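PDB 2DBY: GTP-binding protein from Thermus thermophilus, which binds guanine nucleotide and is probably an ATPase that associates with the 70S ribosome and its 50S subunit. Local coordinates for residues V204-G218 / A231-L245. Numbering follows the deposited sequence.
Sequences VIYVANVAEEDLPDG and ALEEGAEVVVVSARL. With GDP (guanosine-5'-diphosphate), chain B.
N209 and A243 meet at the guanine end of the GDP site, where two neighbouring parallel strands, 204-209 and 237-241, finish. The N209 side chain runs outward from the sheet: CB leaves on the face that I205, V207, V239 and V241 share, and CG lies anti to the backbone N (chi1 -169°), which brings the amide up to the start of helix 243-250. There OD1 accepts from A243 N at 2.9 Å in an almost straight bond, the donor tilted from the amide plane. The other branch, N209 ND2, sits 3.2 Å from GDP N7 and is also hydrogen-bonded to V12 O of the P-loop. A lysine in place of N209 would probably leave A243 N without its acceptor, the V12 carbonyl without the asparagine's N-H, and N7 without an amide beside it.

Next door, S242 caps that helix: its OG accepts from L245 N and donates to GDP O6 at 3.0 Å, while R244 N gives O6 a second, nearly straight bond.

Behind the pocket the strands form a beta-alpha-beta unit through helix 222-234, zipped by alternating backbone bonds from E237 N to V204 O up to V210 N to V241 O. At the far end the Y206 ring takes A236 CB squarely over one face, 4.1 Å from its centroid, while CD1 packs on A231 CB and OH lies against E234 CG. Toward the nucleotide end of the strands, V210 CG2 meets V240 CG1 at 3.5 Å, their side chains crossing at about a right angle.

Two donors converging on O6, with an asparagine amide by N7, suit a guanine carbonyl, as in the base-binding loops of G domains; since the protein is also predicted to use ATP, this geometry alone does not establish selectivity.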
# COMPACT_ATOMS: atom_id res chain seq x y z
N VAL A 204 -0.69 -8.44 3.83
CA VAL A 204 -1.12 -8.03 5.17
C VAL A 204 0.00 -7.36 5.94
O VAL A 204 1.18 -7.78 5.82
CB VAL A 204 -1.59 -9.24 6.02
CG1 VAL A 204 -1.75 -8.81 7.49
CG2 VAL A 204 -2.90 -9.80 5.49
N ILE A 205 -0.36 -6.31 6.68
CA ILE A 205 0.57 -5.62 7.58
C ILE A 205 -0.02 -5.77 8.99
O ILE A 205 -1.19 -5.47 9.19
CB ILE A 205 0.64 -4.11 7.29
CG1 ILE A 205 1.14 -3.85 5.87
CG2 ILE A 205 1.55 -3.40 8.34
CD1 ILE A 205 0.73 -2.45 5.37
N TYR A 206 0.75 -6.26 9.95
CA TYR A 206 0.24 -6.34 11.31
C TYR A 206 0.75 -5.04 11.92
O TYR A 206 1.96 -4.78 11.90
CB TYR A 206 0.87 -7.51 12.07
CG TYR A 206 0.27 -8.87 11.79
CD1 TYR A 206 0.96 -10.02 12.14
CD2 TYR A 206 -0.98 -9.01 11.21
CE1 TYR A 206 0.43 -11.28 11.92
CE2 TYR A 206 -1.54 -10.27 10.98
CZ TYR A 206 -0.81 -11.40 11.34
OH TYR A 206 -1.34 -12.66 11.15
N VAL A 207 -0.16 -4.22 12.45
CA VAL A 207 0.22 -2.93 13.04
C VAL A 207 0.21 -3.14 14.55
O VAL A 207 -0.86 -3.21 15.17
CB VAL A 207 -0.80 -1.83 12.65
CG1 VAL A 207 -0.40 -0.49 13.26
CG2 VAL A 207 -0.87 -1.70 11.13
N ALA A 208 1.40 -3.28 15.13
CA ALA A 208 1.50 -3.49 16.58
C ALA A 208 1.37 -2.16 17.29
O ALA A 208 2.28 -1.32 17.20
CB ALA A 208 2.87 -4.15 16.93
N ASN A 209 0.24 -1.95 17.96
CA ASN A 209 -0.00 -0.70 18.69
C ASN A 209 0.64 -0.84 20.07
O ASN A 209 0.29 -1.74 20.83
CB ASN A 209 -1.50 -0.45 18.83
CG ASN A 209 -1.81 0.95 19.35
OD1 ASN A 209 -0.95 1.84 19.34
ND2 ASN A 209 -3.04 1.15 19.78
N VAL A 210 1.59 0.03 20.37
CA VAL A 210 2.31 -0.03 21.62
C VAL A 210 2.30 1.30 22.37
O VAL A 210 1.89 2.32 21.83
CB VAL A 210 3.81 -0.40 21.40
CG1 VAL A 210 3.92 -1.77 20.76
CG2 VAL A 210 4.50 0.64 20.48
N ALA A 211 2.75 1.26 23.62
CA ALA A 211 2.89 2.48 24.40
C ALA A 211 4.11 3.17 23.77
O ALA A 211 5.02 2.50 23.29
CB ALA A 211 3.18 2.13 25.86
N GLU A 212 4.16 4.51 23.79
CA GLU A 212 5.26 5.23 23.16
C GLU A 212 6.68 4.83 23.57
O GLU A 212 7.60 4.91 22.74
CB GLU A 212 5.09 6.74 23.36
CG GLU A 212 4.82 7.15 24.78
CD GLU A 212 4.22 8.55 24.88
OE1 GLU A 212 3.36 8.89 24.05
OE2 GLU A 212 4.60 9.28 25.81
N GLU A 213 6.86 4.38 24.81
CA GLU A 213 8.19 3.96 25.30
C GLU A 213 8.74 2.76 24.54
O GLU A 213 9.94 2.52 24.55
CB GLU A 213 8.15 3.62 26.78
CG GLU A 213 7.11 2.59 27.14
CD GLU A 213 5.83 3.23 27.67
OE1 GLU A 213 5.43 4.33 27.19
OE2 GLU A 213 5.22 2.61 28.58
N ASP A 214 7.85 1.99 23.91
CA ASP A 214 8.27 0.82 23.15
C ASP A 214 8.67 1.12 21.70
O ASP A 214 9.02 0.20 20.97
CB ASP A 214 7.15 -0.24 23.17
CG ASP A 214 7.20 -1.12 24.41
OD1 ASP A 214 8.26 -1.15 25.06
OD2 ASP A 214 6.19 -1.78 24.73
N LEU A 215 8.60 2.38 21.29
CA LEU A 215 8.99 2.75 19.93
C LEU A 215 10.51 2.83 19.90
O LEU A 215 11.15 3.16 20.91
CB LEU A 215 8.37 4.10 19.53
CG LEU A 215 6.83 4.12 19.46
CD1 LEU A 215 6.33 5.56 19.25
CD2 LEU A 215 6.35 3.19 18.32
N PRO A 216 11.10 2.62 18.72
CA PRO A 216 10.48 2.32 17.43
C PRO A 216 10.17 0.87 17.06
O PRO A 216 9.35 0.64 16.17
CB PRO A 216 11.48 2.91 16.46
CG PRO A 216 12.77 2.44 17.08
CD PRO A 216 12.56 2.77 18.56
N ASP A 217 10.80 -0.10 17.70
CA ASP A 217 10.59 -1.51 17.30
C ASP A 217 9.97 -2.47 18.30
O ASP A 217 9.92 -3.68 18.05
CB ASP A 217 11.93 -2.12 16.86
CG ASP A 217 12.66 -1.29 15.83
OD1 ASP A 217 12.04 -0.89 14.82
OD2 ASP A 217 13.88 -1.05 16.01
N GLY A 218 9.51 -1.96 19.44
CA GLY A 218 8.92 -2.81 20.44
C GLY A 218 9.93 -3.83 20.93
O GLY A 218 9.58 -4.97 21.26
N ALA A 231 3.60 -13.16 12.23
CA ALA A 231 3.73 -12.51 10.93
C ALA A 231 4.53 -13.40 9.98
O ALA A 231 4.21 -13.53 8.78
CB ALA A 231 4.42 -11.14 11.06
N LEU A 232 5.57 -14.03 10.50
CA LEU A 232 6.40 -14.87 9.63
C LEU A 232 5.61 -16.05 9.11
O LEU A 232 5.78 -16.44 7.95
CB LEU A 232 7.65 -15.35 10.38
CG LEU A 232 8.75 -15.92 9.48
CD1 LEU A 232 9.19 -14.83 8.49
CD2 LEU A 232 9.93 -16.39 10.35
N GLU A 233 4.72 -16.60 9.94
CA GLU A 233 3.89 -17.74 9.55
C GLU A 233 2.81 -17.34 8.58
O GLU A 233 2.42 -18.10 7.70
CB GLU A 233 3.22 -18.37 10.76
CG GLU A 233 4.18 -18.93 11.77
CD GLU A 233 3.48 -19.61 12.91
OE1 GLU A 233 4.17 -20.32 13.68
OE2 GLU A 233 2.25 -19.45 13.05
N GLU A 234 2.31 -16.12 8.73
CA GLU A 234 1.23 -15.64 7.86
C GLU A 234 1.67 -14.83 6.64
O GLU A 234 0.82 -14.39 5.87
CB GLU A 234 0.25 -14.79 8.71
CG GLU A 234 -0.39 -15.58 9.87
CD GLU A 234 -1.11 -16.86 9.42
OE1 GLU A 234 -0.75 -17.96 9.90
OE2 GLU A 234 -2.04 -16.78 8.59
N GLY A 235 2.98 -14.64 6.47
CA GLY A 235 3.46 -13.87 5.32
C GLY A 235 3.11 -12.39 5.40
O GLY A 235 2.94 -11.73 4.37
N ALA A 236 2.99 -11.86 6.62
CA ALA A 236 2.65 -10.44 6.84
C ALA A 236 3.90 -9.64 7.24
O ALA A 236 4.90 -10.22 7.68
CB ALA A 236 1.61 -10.35 7.97
N GLU A 237 3.83 -8.32 7.08
CA GLU A 237 4.93 -7.45 7.49
C GLU A 237 4.45 -6.82 8.79
O GLU A 237 3.26 -6.82 9.06
CB GLU A 237 5.17 -6.36 6.46
CG GLU A 237 5.77 -6.90 5.17
CD GLU A 237 7.03 -7.71 5.43
OE1 GLU A 237 7.94 -7.19 6.13
OE2 GLU A 237 7.12 -8.86 4.94
N VAL A 238 5.38 -6.27 9.58
CA VAL A 238 5.01 -5.67 10.88
C VAL A 238 5.43 -4.20 10.94
O VAL A 238 6.53 -3.82 10.50
CB VAL A 238 5.70 -6.43 12.07
CG1 VAL A 238 5.43 -5.71 13.41
CG2 VAL A 238 5.14 -7.84 12.17
N VAL A 239 4.53 -3.36 11.44
CA VAL A 239 4.89 -1.96 11.64
C VAL A 239 4.50 -1.64 13.07
O VAL A 239 3.37 -1.95 13.50
CB VAL A 239 4.14 -0.97 10.74
CG1 VAL A 239 4.71 0.44 10.98
CG2 VAL A 239 4.29 -1.35 9.27
N VAL A 240 5.41 -1.03 13.82
CA VAL A 240 5.10 -0.70 15.22
C VAL A 240 4.78 0.78 15.35
O VAL A 240 5.56 1.63 14.91
CB VAL A 240 6.31 -1.04 16.13
CG1 VAL A 240 5.96 -0.74 17.59
CG2 VAL A 240 6.72 -2.50 15.92
N VAL A 241 3.63 1.09 15.94
CA VAL A 241 3.22 2.48 16.14
C VAL A 241 2.56 2.66 17.50
O VAL A 241 2.13 1.71 18.14
CB VAL A 241 2.16 2.92 15.09
CG1 VAL A 241 2.64 2.57 13.69
CG2 VAL A 241 0.80 2.28 15.40
N SER A 242 2.50 3.91 17.96
CA SER A 242 1.72 4.22 19.15
C SER A 242 0.59 5.09 18.58
O SER A 242 0.83 6.24 18.19
CB SER A 242 2.52 5.06 20.16
OG SER A 242 1.62 5.59 21.11
N ALA A 243 -0.63 4.55 18.50
CA ALA A 243 -1.76 5.30 17.95
C ALA A 243 -1.97 6.58 18.73
O ALA A 243 -2.26 7.63 18.16
CB ALA A 243 -3.04 4.44 18.03
N ARG A 244 -1.87 6.50 20.05
CA ARG A 244 -2.06 7.71 20.84
C ARG A 244 -1.04 8.79 20.48
O ARG A 244 -1.38 9.97 20.32
CB ARG A 244 -1.97 7.41 22.33
CG ARG A 244 -2.18 8.63 23.19
CD ARG A 244 -2.35 8.28 24.65
NE ARG A 244 -2.32 9.48 25.48
CZ ARG A 244 -2.43 9.47 26.80
NH1 ARG A 244 -2.59 8.32 27.44
NH2 ARG A 244 -2.38 10.61 27.48
N LEU A 245 0.22 8.39 20.36
CA LEU A 245 1.26 9.36 20.00
C LEU A 245 0.98 9.95 18.62
O LEU A 245 1.14 11.15 18.40
CB LEU A 245 2.63 8.69 19.99
CG LEU A 245 3.79 9.62 19.59
CD1 LEU A 245 3.93 10.74 20.62
CD2 LEU A 245 5.09 8.81 19.53
PB GDP B . -10.87 0.84 19.06
O1B GDP B . -11.97 0.16 19.86
O2B GDP B . -9.93 -0.24 18.30
O3B GDP B . -11.23 2.12 18.30
O3A GDP B . -9.87 1.39 20.23
PA GDP B . -9.64 2.90 20.78
O1A GDP B . -9.17 3.76 19.69
O2A GDP B . -11.02 3.48 21.38
O5' GDP B . -8.52 2.85 21.94
C5' GDP B . -8.99 2.06 23.03
C4' GDP B . -8.31 2.55 24.33
O4' GDP B . -6.83 2.43 24.28
C3' GDP B . -8.53 4.02 24.65
O3' GDP B . -8.93 4.59 25.90
C2' GDP B . -7.35 4.71 23.92
O2' GDP B . -7.08 5.94 24.63
C1' GDP B . -6.21 3.78 24.35
N9 GDP B . -5.05 3.80 23.41
C8 GDP B . -5.09 3.66 22.04
N7 GDP B . -3.89 3.72 21.54
C5 GDP B . -3.00 3.90 22.55
C6 GDP B . -1.57 4.02 22.62
O6 GDP B . -0.90 3.98 21.61
N1 GDP B . -0.97 4.19 23.85
C2 GDP B . -1.73 4.24 25.00
N2 GDP B . -1.12 4.41 26.21
N3 GDP B . -3.07 4.13 24.95
C4 GDP B . -3.73 3.95 23.76
O HOH W 1 1.67 -9.87 3.06
O HOH W 2 8.19 2.13 14.48